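Local coordinates for protein KLLA0E03807p (Kluyveromyces lactis, PDB 3SQI) that binds DNA through this domain, the DNA-binding part of a longer Ndc10 protein, and is thought to be a platform for inner kinetochore assembly, at residues 276-281 with 305-310; 186-191 with 311-316; 148-153 with 269-274; 162-167 with 175-180. All coordinates share one frame; numbering follows the deposited sequence.

How the contacts relate
All four contacts lie in one region of the DNA-binding domain, and they differ mainly in how polar they are. Contacts 2 and 3 are buried, while contacts 1 and 4 are only partly so. Contact 4 is backbone pairing within a three-stranded sheet, whose third strand, 185-187, passes on into contact 2. There the side-chain amide of Asn311 takes over the hydrogen bonding. Contact 1 packs a loop by apolar and aromatic groups against helix 304-310, which runs directly into 311-316. Contact 3 joins two helix ends with sparse hydrogen bonds and is the one nearest the DNA. Asn148, at the end of helix 133-149, ties contacts 2 and 3 together.

Contact 1 (276-281 with 305-310); sequences PQFPDF and FYIEKM
Pro276 starts the contact by setting its CB against the sulfur of Met310, 3.8 Å from SD, and it also packs on Phe101. Gln277 CB points away from the helix and its side chain packs on Asn150 and Val271, so what it brings is backbone: Gln277 O lies at the edge of the Tyr306 ring, near the ring plane and 3.8 Å from CE1. Phe278 carries most of the packing. With CG beside the backbone N (chi1 -72°), its ring swings in under Met310, whose bent side chain lays the CE methyl over the centre of one face; Met310 SD follows at 4.6 Å from the Phe278 ring centroid, making a Met-aromatic contact. The Phe278 ring also meets helix 304-310 one turn earlier, where its CD1 is 4.1 Å from Tyr306 CD1 and its CE1 is 4.2 Å from Ile307 CG1. This is a loop laid along one flank of a helix that is itself held between helix 82-100 and strand 185-187, inside the DNA-binding domain of Ndc10. An alanine in place of Phe278 would take away the surface beneath the Met310 methyl and would probably loosen the loop's hold on the helix. Pro279 then points its ring at Tyr306 tip to tip, with Pro279 CG 3.8 Å from Tyr306 CZ, while the tyrosine also packs on Leu98 of helix 82-100.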
loop_
_atom_site.group_PDB
_atom_site.type_symbol
_atom_site.label_atom_id
_atom_site.label_comp_id
_atom_site.label_asym_id
_atom_site.label_seq_id
_atom_site.Cartn_x
_atom_site.Cartn_y
_atom_site.Cartn_z
ATOM N N PRO A 276 6.176 10.473 -1.630
ATOM C CA PRO A 276 6.682 9.647 -0.529
ATOM C C PRO A 276 7.088 8.252 -0.985
ATOM O O PRO A 276 6.488 7.719 -1.924
ATOM C CB PRO A 276 5.470 9.539 0.394
ATOM C CG PRO A 276 4.759 10.827 0.196
ATOM C CD PRO A 276 4.944 11.187 -1.254
ATOM N N GLN A 277 8.083 7.677 -0.306
ATOM C CA GLN A 277 8.588 6.331 -0.586
ATOM C C GLN A 277 8.904 5.550 0.694
ATOM O O GLN A 277 9.140 6.135 1.749
ATOM C CB GLN A 277 9.868 6.413 -1.416
ATOM C CG GLN A 277 9.719 7.107 -2.742
ATOM C CD GLN A 277 11.063 7.439 -3.359
ATOM O OE1 GLN A 277 11.371 8.606 -3.610
ATOM N NE2 GLN A 277 11.879 6.414 -3.597
ATOM N N PHE A 278 8.917 4.225 0.602
ATOM C CA PHE A 278 9.445 3.427 1.700
ATOM C C PHE A 278 10.969 3.484 1.651
ATOM O O PHE A 278 11.551 3.641 0.577
ATOM C CB PHE A 278 8.968 1.971 1.624
ATOM C CG PHE A 278 7.520 1.786 1.975
ATOM C CD1 PHE A 278 7.040 2.154 3.223
ATOM C CD2 PHE A 278 6.636 1.239 1.057
ATOM C CE1 PHE A 278 5.702 1.991 3.545
ATOM C CE2 PHE A 278 5.300 1.073 1.373
ATOM C CZ PHE A 278 4.832 1.447 2.619
ATOM N N PRO A 279 11.618 3.374 2.816
ATOM C CA PRO A 279 13.076 3.303 2.931
ATOM C C PRO A 279 13.573 2.001 2.337
ATOM O O PRO A 279 12.746 1.224 1.857
ATOM C CB PRO A 279 13.298 3.279 4.442
ATOM C CG PRO A 279 12.053 3.860 5.027
ATOM C CD PRO A 279 10.961 3.420 4.130
ATOM N N ASP A 280 14.879 1.750 2.363
ATOM C CA ASP A 280 15.356 0.421 1.987
ATOM C C ASP A 280 16.105 -0.282 3.108
ATOM O O ASP A 280 16.853 0.341 3.861
ATOM C CB ASP A 280 16.210 0.436 0.724
ATOM C CG ASP A 280 16.586 -0.967 0.272
ATOM O OD1 ASP A 280 17.777 -1.334 0.373
ATOM O OD2 ASP A 280 15.680 -1.711 -0.165
ATOM N N PHE A 281 15.903 -1.592 3.199
ATOM C CA PHE A 281 16.487 -2.377 4.275
ATOM C C PHE A 281 17.223 -3.617 3.782
ATOM O O PHE A 281 16.639 -4.497 3.139
ATOM C CB PHE A 281 15.413 -2.744 5.301
ATOM C CG PHE A 281 14.863 -1.557 6.038
ATOM C CD1 PHE A 281 15.432 -1.145 7.234
ATOM C CD2 PHE A 281 13.794 -0.838 5.527
ATOM C CE1 PHE A 281 14.935 -0.045 7.914
ATOM C CE2 PHE A 281 13.295 0.265 6.202
ATOM C CZ PHE A 281 13.867 0.660 7.398
ATOM N N PHE A 305 3.990 4.631 11.137
ATOM C CA PHE A 305 3.466 5.875 10.576
ATOM C C PHE A 305 3.724 5.977 9.070
ATOM O O PHE A 305 2.931 6.572 8.338
ATOM C CB PHE A 305 3.981 7.105 11.323
ATOM C CG PHE A 305 5.475 7.228 11.347
ATOM C CD1 PHE A 305 6.137 8.025 10.430
ATOM C CD2 PHE A 305 6.220 6.561 12.303
ATOM C CE1 PHE A 305 7.516 8.144 10.462
ATOM C CE2 PHE A 305 7.596 6.677 12.339
ATOM C CZ PHE A 305 8.244 7.464 11.415
ATOM N N TYR A 306 4.824 5.383 8.611
ATOM C CA TYR A 306 5.078 5.245 7.180
ATOM C C TYR A 306 3.907 4.564 6.516
ATOM O O TYR A 306 3.371 5.049 5.526
ATOM C CB TYR A 306 6.319 4.389 6.933
ATOM C CG TYR A 306 7.608 5.174 6.837
ATOM C CD1 TYR A 306 8.290 5.281 5.633
ATOM C CD2 TYR A 306 8.141 5.808 7.947
ATOM C CE1 TYR A 306 9.464 5.996 5.537
ATOM C CE2 TYR A 306 9.318 6.524 7.861
ATOM C CZ TYR A 306 9.975 6.614 6.656
ATOM O OH TYR A 306 11.148 7.329 6.566
ATOM N N ILE A 307 3.524 3.425 7.082
ATOM C CA ILE A 307 2.510 2.545 6.507
ATOM C C ILE A 307 1.102 3.140 6.562
ATOM O O ILE A 307 0.338 3.022 5.607
ATOM C CB ILE A 307 2.532 1.193 7.217
ATOM C CG1 ILE A 307 3.936 0.583 7.128
ATOM C CG2 ILE A 307 1.498 0.259 6.627
ATOM C CD1 ILE A 307 4.094 -0.756 7.852
ATOM N N GLU A 308 0.760 3.785 7.673
ATOM C CA GLU A 308 -0.556 4.396 7.813
ATOM C C GLU A 308 -0.651 5.618 6.927
ATOM O O GLU A 308 -1.721 5.937 6.417
ATOM C CB GLU A 308 -0.821 4.813 9.254
ATOM C CG GLU A 308 -0.716 3.689 10.261
ATOM C CD GLU A 308 -0.870 4.176 11.688
ATOM O OE1 GLU A 308 -0.066 3.756 12.547
ATOM O OE2 GLU A 308 -1.791 4.980 11.949
ATOM N N LYS A 309 0.470 6.307 6.756
ATOM C CA LYS A 309 0.496 7.501 5.916
ATOM C C LYS A 309 0.399 7.154 4.435
ATOM O O LYS A 309 -0.417 7.724 3.716
ATOM C CB LYS A 309 1.752 8.327 6.183
ATOM C CG LYS A 309 1.967 9.456 5.193
ATOM C CD LYS A 309 0.959 10.587 5.351
ATOM C CE LYS A 309 1.317 11.763 4.442
ATOM N NZ LYS A 309 0.363 12.894 4.575
ATOM N N MET A 310 1.222 6.210 3.986
ATOM C CA MET A 310 1.271 5.849 2.571
ATOM C C MET A 310 0.052 5.067 2.103
ATOM O O MET A 310 -0.382 5.209 0.962
ATOM C CB MET A 310 2.565 5.104 2.241
ATOM C CG MET A 310 3.798 5.998 2.316
ATOM S SD MET A 310 4.869 5.802 0.881
ATOM C CE MET A 310 6.008 4.582 1.499
#

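Contact 2 (186-191 with 311-316); sequences VLVPNF and NRTKLQ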
loop_
_atom_site.group_PDB
_atom_site.type_symbol
_atom_site.label_atom_id
_atom_site.label_comp_id
_atom_site.label_asym_id
_atom_site.label_seq_id
_atom_site.Cartn_x
_atom_site.Cartn_y
_atom_site.Cartn_z
ATOM N N VAL A 186 4.663 -2.283 2.295
ATOM C CA VAL A 186 3.577 -2.856 3.100
ATOM C C VAL A 186 2.186 -2.330 2.700
ATOM O O VAL A 186 1.931 -1.124 2.746
ATOM C CB VAL A 186 3.781 -2.561 4.600
ATOM C CG1 VAL A 186 2.528 -2.944 5.406
ATOM C CG2 VAL A 186 5.046 -3.258 5.128
ATOM N N LEU A 187 1.283 -3.240 2.338
ATOM C CA LEU A 187 -0.095 -2.886 1.983
ATOM C C LEU A 187 -1.075 -3.162 3.122
ATOM O O LEU A 187 -0.930 -4.137 3.854
ATOM C CB LEU A 187 -0.550 -3.631 0.726
ATOM C CG LEU A 187 0.028 -3.182 -0.618
ATOM C CD1 LEU A 187 -0.798 -3.769 -1.741
ATOM C CD2 LEU A 187 0.045 -1.661 -0.731
ATOM N N VAL A 188 -2.075 -2.300 3.262
ATOM C CA VAL A 188 -3.017 -2.399 4.367
ATOM C C VAL A 188 -4.446 -2.174 3.867
ATOM O O VAL A 188 -4.693 -1.309 3.018
ATOM C CB VAL A 188 -2.659 -1.375 5.472
ATOM C CG1 VAL A 188 -3.861 -1.078 6.361
ATOM C CG2 VAL A 188 -1.484 -1.882 6.296
ATOM N N PRO A 189 -5.397 -2.965 4.385
ATOM C CA PRO A 189 -6.785 -2.862 3.928
ATOM C C PRO A 189 -7.456 -1.558 4.354
ATOM O O PRO A 189 -7.399 -1.193 5.526
ATOM C CB PRO A 189 -7.459 -4.054 4.619
ATOM C CG PRO A 189 -6.667 -4.263 5.862
ATOM C CD PRO A 189 -5.242 -3.980 5.442
ATOM N N ASN A 190 -8.102 -0.872 3.418
ATOM C CA ASN A 190 -8.957 0.238 3.798
ATOM C C ASN A 190 -10.372 -0.290 3.923
ATOM O O ASN A 190 -10.994 -0.657 2.926
ATOM C CB ASN A 190 -8.907 1.367 2.768
ATOM C CG ASN A 190 -9.390 2.694 3.336
ATOM O OD1 ASN A 190 -9.894 2.753 4.463
ATOM N ND2 ASN A 190 -9.241 3.767 2.559
ATOM N N PHE A 191 -10.869 -0.346 5.153
ATOM C CA PHE A 191 -12.229 -0.812 5.392
ATOM C C PHE A 191 -13.184 0.369 5.330
ATOM O O PHE A 191 -14.401 0.200 5.262
ATOM C CB PHE A 191 -12.344 -1.516 6.754
ATOM C CG PHE A 191 -11.472 -2.740 6.889
ATOM C CD1 PHE A 191 -11.829 -3.935 6.284
ATOM C CD2 PHE A 191 -10.297 -2.694 7.626
ATOM C CE1 PHE A 191 -11.027 -5.061 6.406
ATOM C CE2 PHE A 191 -9.488 -3.815 7.752
ATOM C CZ PHE A 191 -9.857 -4.999 7.141
ATOM N N ASN A 311 -0.500 4.244 2.986
ATOM C CA ASN A 311 -1.758 3.566 2.701
ATOM C C ASN A 311 -2.935 4.450 3.116
ATOM O O ASN A 311 -4.096 4.127 2.859
ATOM C CB ASN A 311 -1.823 2.211 3.412
ATOM C CG ASN A 311 -0.792 1.218 2.889
ATOM O OD1 ASN A 311 -1.117 0.325 2.109
ATOM N ND2 ASN A 311 0.454 1.365 3.324
ATOM N N ARG A 312 -2.621 5.560 3.776
ATOM C CA ARG A 312 -3.617 6.557 4.159
ATOM C C ARG A 312 -4.829 5.982 4.879
ATOM O O ARG A 312 -5.952 6.437 4.661
ATOM C CB ARG A 312 -4.083 7.327 2.928
ATOM C CG ARG A 312 -2.966 7.994 2.149
ATOM C CD ARG A 312 -3.523 8.607 0.887
ATOM N NE ARG A 312 -4.528 7.721 0.329
ATOM C CZ ARG A 312 -4.244 6.673 -0.430
ATOM N NH1 ARG A 312 -2.978 6.405 -0.732
ATOM N NH2 ARG A 312 -5.225 5.901 -0.885
ATOM N N THR A 313 -4.603 4.983 5.729
ATOM C CA THR A 313 -5.672 4.426 6.559
ATOM C C THR A 313 -5.111 4.043 7.910
ATOM O O THR A 313 -3.937 3.696 8.004
ATOM C CB THR A 313 -6.353 3.186 5.911
ATOM O OG1 THR A 313 -7.417 2.719 6.756
ATOM C CG2 THR A 313 -5.355 2.065 5.683
ATOM N N LYS A 314 -5.927 4.135 8.955
ATOM C CA LYS A 314 -5.480 3.701 10.272
ATOM C C LYS A 314 -5.269 2.190 10.250
ATOM O O LYS A 314 -5.921 1.481 9.483
ATOM C CB LYS A 314 -6.490 4.084 11.354
ATOM C CG LYS A 314 -6.889 5.546 11.355
ATOM C CD LYS A 314 -5.681 6.459 11.499
ATOM C CE LYS A 314 -5.187 6.516 12.936
ATOM N NZ LYS A 314 -4.082 7.503 13.111
ATOM N N LEU A 315 -4.350 1.704 11.078
ATOM C CA LEU A 315 -4.081 0.272 11.167
ATOM C C LEU A 315 -5.136 -0.443 11.999
ATOM O O LEU A 315 -5.430 -0.044 13.127
ATOM C CB LEU A 315 -2.700 0.017 11.767
ATOM C CG LEU A 315 -1.549 0.078 10.771
ATOM C CD1 LEU A 315 -0.290 -0.457 11.418
ATOM C CD2 LEU A 315 -1.905 -0.728 9.538
ATOM N N GLN A 316 -5.697 -1.510 11.445
ATOM C CA GLN A 316 -6.758 -2.230 12.128
ATOM C C GLN A 316 -6.539 -3.728 12.090
ATOM O O GLN A 316 -5.957 -4.258 11.142
ATOM C CB GLN A 316 -8.112 -1.878 11.521
ATOM C CG GLN A 316 -8.598 -0.504 11.914
ATOM C CD GLN A 316 -9.443 0.135 10.837
ATOM O OE1 GLN A 316 -8.935 0.534 9.787
ATOM N NE2 GLN A 316 -10.744 0.233 11.087
#
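Hydrogen bonds come first, and the two firm ones between the segments are made by Asn311. Its amide, with CG beside the backbone N (chi1 -66°), reaches across to the chain on both sides of Leu187. Asn311 ND2 gives a hydrogen to Val186 O at 3.0 Å, in the carbonyl plane and nearly in the plane of the amide, with an N-H...O angle of 152°. Asn311 OD1 accepts from Val188 N, also at 3.0 Å, though this donor sits well above the carbonyl plane. The strongest partner is outside, Ile307 O, bonded to ND2, and OD1 bonds to Asn148 ND2, so four partners fix the rotation of the buried amide. An alanine here would remove the whole group and would probably leave Val186 O and Val188 N poorly satisfied, with the end of the strand less firmly held. Further along, Asn190 OD1 lies 3.4 Å from Thr313 OG1, at best a weak bond beside the stronger one OD1 accepts from Gln192 N.

Apolar packing centres on Val188. Val188 CG1 touches Thr313 CG2 at 3.5 Å, while Val188 CG2 meets Leu315 CD2, also at 3.5 Å.

The chain leaving helix 304-310 thus runs beside the chain that follows strand 185-187, with Asn311 gripping the strand's end. Leu187 bonds through its backbone to Leu177 of strand 174-179, and packs on Trp145 of helix 133-149.

Contact 3 (148-153 with 269-274); sequences NTNVSF and FQVNQE
The chains run past each other in nearly opposite directions, their end-to-end lines 153° apart, and Ser152 and Gln270 come nearest with CA atoms 4.5 Å apart. Phe153 N donates to Phe269 O at 3.3 Å, the N-H fairly straight but coming from above the carbonyl plane. Their side chains point the same way: the two rings lie at 22° to each other and are slid apart, so that CG of Phe153 is 4.1 Å from CD1 of Phe269. Both rings pack on Leu248 and Glu245 of helix 245-259, and Lys265 adds a cation-pi contact to Phe269. At the other end Asn150, whose positive phi ends helix 133-149, holds CG anti to its backbone N (chi1 -179°). Asn150 OD1 takes a weak bond from Asn272 N at 3.3 Å, while the stronger partner of that oxygen is Lys146 NZ. Val271 packs between these two bonds, its CG2 4.2 Å from Ser152 CB.

Ser152 is the N-cap of helix 153-158, and Phe269 closes helix 265-269. An amide starting one helix therefore meets a carbonyl ending another, a pairing that the helix dipoles would tend to favour, close to where Gln270 packs on a DNA phosphate.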
loop_
_atom_site.group_PDB
_atom_site.type_symbol
_atom_site.label_atom_id
_atom_site.label_comp_id
_atom_site.label_asym_id
_atom_site.label_seq_id
_atom_site.Cartn_x
_atom_site.Cartn_y
_atom_site.Cartn_z
ATOM N N ASN A 148 -0.392 3.364 -3.797
ATOM C CA ASN A 148 -0.165 3.144 -2.361
ATOM C C ASN A 148 1.295 2.910 -1.955
ATOM O O ASN A 148 1.751 3.415 -0.935
ATOM C CB ASN A 148 -1.048 2.012 -1.821
ATOM C CG ASN A 148 -2.384 2.513 -1.310
ATOM O OD1 ASN A 148 -3.048 3.321 -1.959
ATOM N ND2 ASN A 148 -2.778 2.050 -0.127
ATOM N N THR A 149 2.007 2.114 -2.742
ATOM C CA THR A 149 3.392 1.765 -2.451
ATOM C C THR A 149 4.452 2.641 -3.149
ATOM O O THR A 149 5.629 2.600 -2.789
ATOM C CB THR A 149 3.653 0.315 -2.873
ATOM O OG1 THR A 149 4.911 -0.112 -2.350
ATOM C CG2 THR A 149 3.683 0.206 -4.405
ATOM N N ASN A 150 4.034 3.434 -4.128
ATOM C CA ASN A 150 4.968 4.172 -4.991
ATOM C C ASN A 150 6.201 3.380 -5.469
ATOM O O ASN A 150 7.334 3.721 -5.134
ATOM C CB ASN A 150 5.391 5.489 -4.340
ATOM C CG ASN A 150 6.327 6.288 -5.215
ATOM O OD1 ASN A 150 5.938 6.776 -6.277
ATOM N ND2 ASN A 150 7.571 6.426 -4.778
ATOM N N VAL A 151 5.979 2.347 -6.281
ATOM C CA VAL A 151 7.071 1.481 -6.742
ATOM C C VAL A 151 7.310 1.513 -8.267
ATOM O O VAL A 151 6.390 1.731 -9.058
ATOM C CB VAL A 151 6.849 0.010 -6.284
ATOM C CG1 VAL A 151 7.962 -0.888 -6.802
ATOM C CG2 VAL A 151 6.765 -0.077 -4.764
ATOM N N SER A 152 8.556 1.287 -8.670
ATOM C CA SER A 152 8.893 1.151 -10.080
ATOM C C SER A 152 8.073 0.044 -10.731
ATOM O O SER A 152 7.731 -0.940 -10.081
ATOM C CB SER A 152 10.373 0.812 -10.222
ATOM O OG SER A 152 10.621 0.153 -11.451
ATOM N N PHE A 153 7.752 0.193 -12.012
ATOM C CA PHE A 153 7.045 -0.873 -12.717
ATOM C C PHE A 153 7.885 -2.141 -12.788
ATOM O O PHE A 153 7.447 -3.217 -12.376
ATOM C CB PHE A 153 6.663 -0.447 -14.131
ATOM C CG PHE A 153 6.153 -1.580 -14.983
ATOM C CD1 PHE A 153 4.804 -1.902 -14.999
ATOM C CD2 PHE A 153 7.025 -2.333 -15.755
ATOM C CE1 PHE A 153 4.333 -2.946 -15.774
ATOM C CE2 PHE A 153 6.560 -3.375 -16.533
ATOM C CZ PHE A 153 5.211 -3.684 -16.541
ATOM N N PHE A 269 4.941 4.457 -14.209
ATOM C CA PHE A 269 5.889 3.425 -14.616
ATOM C C PHE A 269 7.262 3.534 -13.984
ATOM O O PHE A 269 8.105 2.650 -14.141
ATOM C CB PHE A 269 5.961 3.340 -16.135
ATOM C CG PHE A 269 4.737 2.737 -16.740
ATOM C CD1 PHE A 269 4.787 1.496 -17.349
ATOM C CD2 PHE A 269 3.518 3.389 -16.649
ATOM C CE1 PHE A 269 3.651 0.934 -17.889
ATOM C CE2 PHE A 269 2.376 2.830 -17.185
ATOM C CZ PHE A 269 2.442 1.599 -17.805
ATOM N N GLN A 270 7.458 4.616 -13.243
ATOM C CA GLN A 270 8.732 4.904 -12.609
ATOM C C GLN A 270 8.435 5.477 -11.239
ATOM O O GLN A 270 7.290 5.815 -10.931
ATOM C CB GLN A 270 9.542 5.896 -13.447
ATOM C CG GLN A 270 9.893 5.385 -14.837
ATOM C CD GLN A 270 9.361 6.279 -15.942
ATOM O OE1 GLN A 270 9.332 7.496 -15.799
ATOM N NE2 GLN A 270 8.935 5.677 -17.050
ATOM N N VAL A 271 9.450 5.564 -10.397
ATOM C CA VAL A 271 9.244 6.153 -9.093
ATOM C C VAL A 271 8.945 7.638 -9.265
ATOM O O VAL A 271 9.544 8.314 -10.101
ATOM C CB VAL A 271 10.468 5.977 -8.213
ATOM C CG1 VAL A 271 10.088 6.175 -6.755
ATOM C CG2 VAL A 271 11.079 4.593 -8.455
ATOM N N ASN A 272 8.000 8.131 -8.479
ATOM C CA ASN A 272 7.599 9.527 -8.525
ATOM C C ASN A 272 8.145 10.241 -7.287
ATOM O O ASN A 272 7.721 9.968 -6.163
ATOM C CB ASN A 272 6.069 9.599 -8.612
ATOM C CG ASN A 272 5.517 10.995 -8.373
ATOM O OD1 ASN A 272 6.243 11.995 -8.405
ATOM N ND2 ASN A 272 4.207 11.067 -8.145
ATOM N N GLN A 273 9.098 11.146 -7.495
ATOM C CA GLN A 273 9.857 11.730 -6.385
ATOM C C GLN A 273 9.137 12.789 -5.562
ATOM O O GLN A 273 9.361 12.888 -4.353
ATOM C CB GLN A 273 11.199 12.267 -6.855
ATOM C CG GLN A 273 12.356 11.355 -6.525
ATOM C CD GLN A 273 12.473 10.208 -7.495
ATOM O OE1 GLN A 273 11.557 9.946 -8.276
ATOM N NE2 GLN A 273 13.608 9.518 -7.463
ATOM N N GLU A 274 8.283 13.583 -6.194
ATOM C CA GLU A 274 7.470 14.525 -5.435
ATOM C C GLU A 274 6.676 13.717 -4.423
ATOM O O GLU A 274 6.161 14.248 -3.443
ATOM C CB GLU A 274 6.538 15.307 -6.358
ATOM C CG GLU A 274 7.217 15.774 -7.628
ATOM C CD GLU A 274 8.644 16.231 -7.385
ATOM O OE1 GLU A 274 9.520 15.900 -8.212
ATOM O OE2 GLU A 274 8.890 16.915 -6.368
#

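Contact 4 (162-167 with 175-180); sequences KDLQCI and CGLAHS
Four backbone hydrogen bonds of equal length form the core of this pairing. Gln165 and Ala178 exchange two: Gln165 N gives to Ala178 O, and Ala178 N gives back to Gln165 O, each at 2.9 Å. Ile167 and Gly176 do the same, with Ile167 N pointing almost straight at Gly176 O (N-H...O 178°) and Gly176 N using a lone pair of Ile167 O. Between these two hydrogen-bonded pairs sits the non-hydrogen-bonded pair Cys166 and Leu177.

Side chains extend the contact on both faces. Ile167 CG1 lies 4.1 Å from Ala178 CB, on the face they share with Gln165. On the face of Cys166 and Leu177, Leu164 sets CD1 4.1 Å from Leu177 CB, while its CD2 leans on the His179 ring. At the end of strand 174-179, the His179 imidazole and the carboxylate of Asp163 lie side by side with planes only 14° apart. His179 NE2 gives Asp163 OD2 a straight but weak bond of 3.3 Å. The stronger partner is Pro183 O, bonded to ND1. With both ring nitrogens facing oxygens, the imidazole may well be doubly protonated, and its rotation is fixed from both ends.

Farther out, helix 332-355 covers Cys166 and Leu177 through Leu340, and Met202 of helix 198-210 also touches Leu177. Thr299 and Ile300 of a loop lie against Ile167 and Gln165. This is a classic antiparallel beta hairpin, which strand 185-187 extends into a three-stranded sheet, consistent with the tyrosine-recombinase-like fold of Ndc10.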
loop_
_atom_site.group_PDB
_atom_site.type_symbol
_atom_site.label_atom_id
_atom_site.label_comp_id
_atom_site.label_asym_id
_atom_site.label_seq_id
_atom_site.Cartn_x
_atom_site.Cartn_y
_atom_site.Cartn_z
ATOM N N LYS A 162 4.737 -15.610 -3.837
ATOM C CA LYS A 162 5.232 -16.508 -2.805
ATOM C C LYS A 162 6.188 -15.769 -1.855
ATOM O O LYS A 162 6.378 -16.180 -0.707
ATOM C CB LYS A 162 5.890 -17.736 -3.427
ATOM C CG LYS A 162 4.878 -18.731 -3.996
ATOM C CD LYS A 162 5.532 -20.021 -4.478
ATOM C CE LYS A 162 5.871 -19.970 -5.965
ATOM N NZ LYS A 162 6.430 -21.266 -6.462
ATOM N N ASP A 163 6.759 -14.663 -2.338
ATOM C CA ASP A 163 7.580 -13.773 -1.515
ATOM C C ASP A 163 6.746 -13.048 -0.478
ATOM O O ASP A 163 7.219 -12.751 0.617
ATOM C CB ASP A 163 8.261 -12.713 -2.380
ATOM C CG ASP A 163 9.422 -13.259 -3.175
ATOM O OD1 ASP A 163 9.617 -14.492 -3.161
ATOM O OD2 ASP A 163 10.128 -12.451 -3.819
ATOM N N LEU A 164 5.502 -12.746 -0.832
ATOM C CA LEU A 164 4.641 -11.967 0.052
ATOM C C LEU A 164 4.455 -12.614 1.421
ATOM O O LEU A 164 4.476 -13.841 1.556
ATOM C CB LEU A 164 3.280 -11.695 -0.592
ATOM C CG LEU A 164 3.262 -10.547 -1.600
ATOM C CD1 LEU A 164 1.925 -9.821 -1.523
ATOM C CD2 LEU A 164 4.410 -9.574 -1.326
ATOM N N GLN A 165 4.272 -11.776 2.436
ATOM C CA GLN A 165 4.153 -12.259 3.808
ATOM C C GLN A 165 2.950 -11.618 4.472
ATOM O O GLN A 165 2.915 -10.393 4.629
ATOM C CB GLN A 165 5.421 -11.940 4.617
ATOM C CG GLN A 165 6.715 -12.501 4.022
ATOM C CD GLN A 165 7.979 -11.990 4.717
ATOM O OE1 GLN A 165 7.939 -11.052 5.515
ATOM N NE2 GLN A 165 9.108 -12.606 4.403
ATOM N N CYS A 166 1.970 -12.426 4.862
ATOM C CA CYS A 166 0.830 -11.873 5.560
ATOM C C CYS A 166 1.229 -11.414 6.955
ATOM O O CYS A 166 1.930 -12.117 7.678
ATOM C CB CYS A 166 -0.291 -12.889 5.648
ATOM S SG CYS A 166 -1.872 -12.131 6.095
ATOM N N ILE A 167 0.789 -10.217 7.311
ATOM C CA ILE A 167 0.937 -9.709 8.656
ATOM C C ILE A 167 -0.411 -9.795 9.335
ATOM O O ILE A 167 -1.359 -9.097 8.962
ATOM C CB ILE A 167 1.404 -8.240 8.665
ATOM C CG1 ILE A 167 2.848 -8.148 8.178
ATOM C CG2 ILE A 167 1.259 -7.641 10.062
ATOM C CD1 ILE A 167 3.769 -9.145 8.857
ATOM N N CYS A 175 -3.014 -5.735 10.308
ATOM C CA CYS A 175 -3.071 -6.727 9.240
ATOM C C CYS A 175 -2.641 -6.123 7.923
ATOM O O CYS A 175 -2.889 -4.945 7.671
ATOM C CB CYS A 175 -4.477 -7.310 9.098
ATOM S SG CYS A 175 -5.752 -6.157 8.542
ATOM N N GLY A 176 -1.999 -6.925 7.080
ATOM C CA GLY A 176 -1.608 -6.445 5.767
ATOM C C GLY A 176 -0.747 -7.409 4.983
ATOM O O GLY A 176 -0.517 -8.534 5.410
ATOM N N LEU A 177 -0.274 -6.969 3.824
ATOM C CA LEU A 177 0.600 -7.790 2.999
ATOM C C LEU A 177 1.967 -7.126 2.850
ATOM O O LEU A 177 2.062 -6.004 2.374
ATOM C CB LEU A 177 -0.044 -8.026 1.636
ATOM C CG LEU A 177 -1.432 -8.666 1.750
ATOM C CD1 LEU A 177 -2.465 -7.983 0.850
ATOM C CD2 LEU A 177 -1.372 -10.170 1.485
ATOM N N ALA A 178 3.022 -7.819 3.263
ATOM C CA ALA A 178 4.345 -7.211 3.323
ATOM C C ALA A 178 5.341 -7.861 2.382
ATOM O O ALA A 178 5.242 -9.049 2.086
ATOM C CB ALA A 178 4.877 -7.260 4.741
ATOM N N HIS A 179 6.312 -7.078 1.924
ATOM C CA HIS A 179 7.413 -7.612 1.136
ATOM C C HIS A 179 8.708 -7.023 1.667
ATOM O O HIS A 179 8.903 -5.811 1.638
ATOM C CB HIS A 179 7.229 -7.268 -0.337
ATOM C CG HIS A 179 8.099 -8.060 -1.259
ATOM N ND1 HIS A 179 9.060 -7.479 -2.055
ATOM C CD2 HIS A 179 8.145 -9.387 -1.519
ATOM C CE1 HIS A 179 9.662 -8.413 -2.768
ATOM N NE2 HIS A 179 9.128 -9.581 -2.459
ATOM N N SER A 180 9.575 -7.887 2.181
ATOM C CA SER A 180 10.857 -7.467 2.732
ATOM C C SER A 180 11.970 -7.660 1.709
ATOM O O SER A 180 13.132 -7.347 1.965
ATOM C CB SER A 180 11.156 -8.247 4.012
ATOM O OG SER A 180 10.866 -9.625 3.844
#